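Local coordinates for protein bvu-3222 (Bacteroides vulgatus ATCC 8482, PDB 3FYF) that is of unknown function but, as a probably periplasmic member of the DUF4251 family, folds into a curled antiparallel beta sheet preceded by helices, at residues 109-114 and 119-124. Residues are numbered along the deposited sequence; the frame is centred on the assembly and turned at random.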
# COMPACT_ATOMS: atom_id res chain seq x y z
N ILE B 109 21.40 -2.01 -14.95
CA ILE B 109 20.06 -2.57 -15.11
C ILE B 109 20.07 -4.10 -15.15
O ILE B 109 20.71 -4.70 -16.02
CB ILE B 109 19.36 -2.04 -16.39
CG1 ILE B 109 19.27 -0.52 -16.37
CG2 ILE B 109 17.96 -2.68 -16.55
CD1 ILE B 109 18.88 0.10 -17.72
N SER B 110 19.37 -4.72 -14.20
CA SER B 110 19.07 -6.15 -14.25
C SER B 110 17.56 -6.39 -14.14
O SER B 110 16.85 -5.67 -13.42
CB SER B 110 19.83 -6.92 -13.16
OG SER B 110 19.28 -6.72 -11.87
N MET B 111 17.07 -7.40 -14.84
CA MET B 111 15.67 -7.78 -14.84
C MET B 111 15.58 -9.29 -14.64
O MET B 111 16.09 -10.07 -15.46
CB MET B 111 15.02 -7.36 -16.16
CG MET B 111 13.52 -7.59 -16.27
SD MET B 111 12.88 -6.70 -17.70
CE MET B 111 11.20 -7.32 -17.80
N ARG B 112 14.94 -9.69 -13.55
CA ARG B 112 14.77 -11.10 -13.19
C ARG B 112 13.30 -11.41 -13.00
O ARG B 112 12.50 -10.52 -12.73
CB ARG B 112 15.54 -11.43 -11.91
CG ARG B 112 17.06 -11.25 -12.00
CD ARG B 112 17.70 -11.42 -10.63
NE ARG B 112 19.08 -10.92 -10.60
CZ ARG B 112 20.16 -11.68 -10.78
NH1 ARG B 112 20.04 -12.98 -11.02
NH2 ARG B 112 21.36 -11.12 -10.73
N GLN B 113 12.95 -12.69 -13.13
CA GLN B 113 11.56 -13.12 -13.02
C GLN B 113 11.51 -14.41 -12.22
O GLN B 113 12.29 -15.33 -12.47
CB GLN B 113 10.96 -13.33 -14.42
CG GLN B 113 9.50 -13.76 -14.42
CD GLN B 113 8.85 -13.74 -15.80
OE1 GLN B 113 9.17 -12.90 -16.64
NE2 GLN B 113 7.91 -14.65 -16.02
N ASP B 114 10.61 -14.49 -11.24
CA ASP B 114 10.43 -15.73 -10.49
C ASP B 114 9.53 -16.72 -11.22
O ASP B 114 9.18 -16.50 -12.37
CB ASP B 114 10.02 -15.47 -9.02
CG ASP B 114 8.58 -14.97 -8.85
OD1 ASP B 114 7.80 -14.88 -9.82
OD2 ASP B 114 8.24 -14.67 -7.69
N VAL B 119 8.33 -9.79 -11.26
CA VAL B 119 9.55 -9.26 -11.88
C VAL B 119 10.35 -8.39 -10.92
O VAL B 119 9.81 -7.53 -10.23
CB VAL B 119 9.21 -8.47 -13.16
CG1 VAL B 119 10.47 -7.88 -13.83
CG2 VAL B 119 8.47 -9.36 -14.12
N TYR B 120 11.66 -8.62 -10.89
CA TYR B 120 12.57 -7.91 -10.02
C TYR B 120 13.51 -7.08 -10.89
O TYR B 120 14.42 -7.61 -11.52
CB TYR B 120 13.31 -8.89 -9.10
CG TYR B 120 12.34 -9.65 -8.19
CD1 TYR B 120 12.09 -9.20 -6.90
CD2 TYR B 120 11.66 -10.77 -8.65
CE1 TYR B 120 11.19 -9.88 -6.07
CE2 TYR B 120 10.75 -11.45 -7.83
CZ TYR B 120 10.53 -11.00 -6.55
OH TYR B 120 9.64 -11.67 -5.74
N TYR B 121 13.24 -5.78 -10.93
CA TYR B 121 13.95 -4.83 -11.79
C TYR B 121 14.78 -3.88 -10.94
O TYR B 121 14.23 -3.07 -10.17
CB TYR B 121 12.93 -4.06 -12.63
CG TYR B 121 13.48 -3.24 -13.77
CD1 TYR B 121 13.87 -1.91 -13.58
CD2 TYR B 121 13.58 -3.78 -15.05
CE1 TYR B 121 14.36 -1.15 -14.63
CE2 TYR B 121 14.07 -3.02 -16.11
CZ TYR B 121 14.46 -1.71 -15.90
OH TYR B 121 14.95 -0.95 -16.93
N ASN B 122 16.10 -3.99 -11.06
CA ASN B 122 17.04 -3.19 -10.25
C ASN B 122 17.90 -2.29 -11.14
O ASN B 122 18.23 -2.67 -12.26
CB ASN B 122 17.95 -4.10 -9.42
CG ASN B 122 17.21 -4.85 -8.30
OD1 ASN B 122 17.78 -5.73 -7.66
ND2 ASN B 122 15.96 -4.51 -8.07
N TYR B 123 18.25 -1.10 -10.63
CA TYR B 123 19.12 -0.15 -11.34
C TYR B 123 19.64 0.98 -10.44
O TYR B 123 19.16 1.19 -9.33
CB TYR B 123 18.43 0.44 -12.58
CG TYR B 123 17.18 1.26 -12.31
CD1 TYR B 123 15.94 0.64 -12.18
CD2 TYR B 123 17.24 2.64 -12.20
CE1 TYR B 123 14.79 1.37 -11.94
CE2 TYR B 123 16.09 3.39 -11.96
CZ TYR B 123 14.87 2.74 -11.83
OH TYR B 123 13.72 3.46 -11.59
N GLY B 124 20.63 1.70 -10.95
CA GLY B 124 21.18 2.88 -10.28
C GLY B 124 20.86 4.15 -11.05
O GLY B 124 20.60 4.12 -12.25
O HOH W 1 16.82 -7.67 -10.87
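Met-111 lies along the edge of the Tyr-121 ring, its thioether SD 5.2 Å from the ring centroid and close to the ring plane, a Met-aromatic contact. With CG anti to the backbone N (chi1 -176°) and the chain extended beyond it, this slender, flexible side chain also reaches Val-119, whose CG1 sits 3.9 Å from Met-111 CG. Farther along the ring, Ile-109 CG2 comes obliquely to 3.5 Å from Tyr-121 OH and 3.7 Å from Tyr-121 CZ, its branched side chain suited to covering the phenol end. A serine in place of Tyr-121 would probably leave Met-111 and Ile-109 without the surface they share. On the other face of the sheet, water 1 hydrogen-bonds Ser-110 OG at 2.8 Å. Tyr-120 O accepts Arg-112 N at 3.0 Å, while Tyr-120 N returns a nearly straight bond (172°) to Arg-112 O. Ser-110 and Asn-122 form the second reciprocal backbone pair. Asp-114 accepts hydrogen bonds from Asp-116 N at OD1 and Asn-118 ND2 at OD2, within the turn joining the strands. Beyond these, helix 27-44 packs on Met-111, Val-119 and Tyr-121, and Phe-48 meets the Tyr-121 ring edge-to-face. The whole is an antiparallel beta hairpin, with those three residues turned to the helix and a more polar set, Ser-110, Arg-112, Tyr-120 and Asn-122, on the reverse, within the curled sheet of this DUF4251 protein.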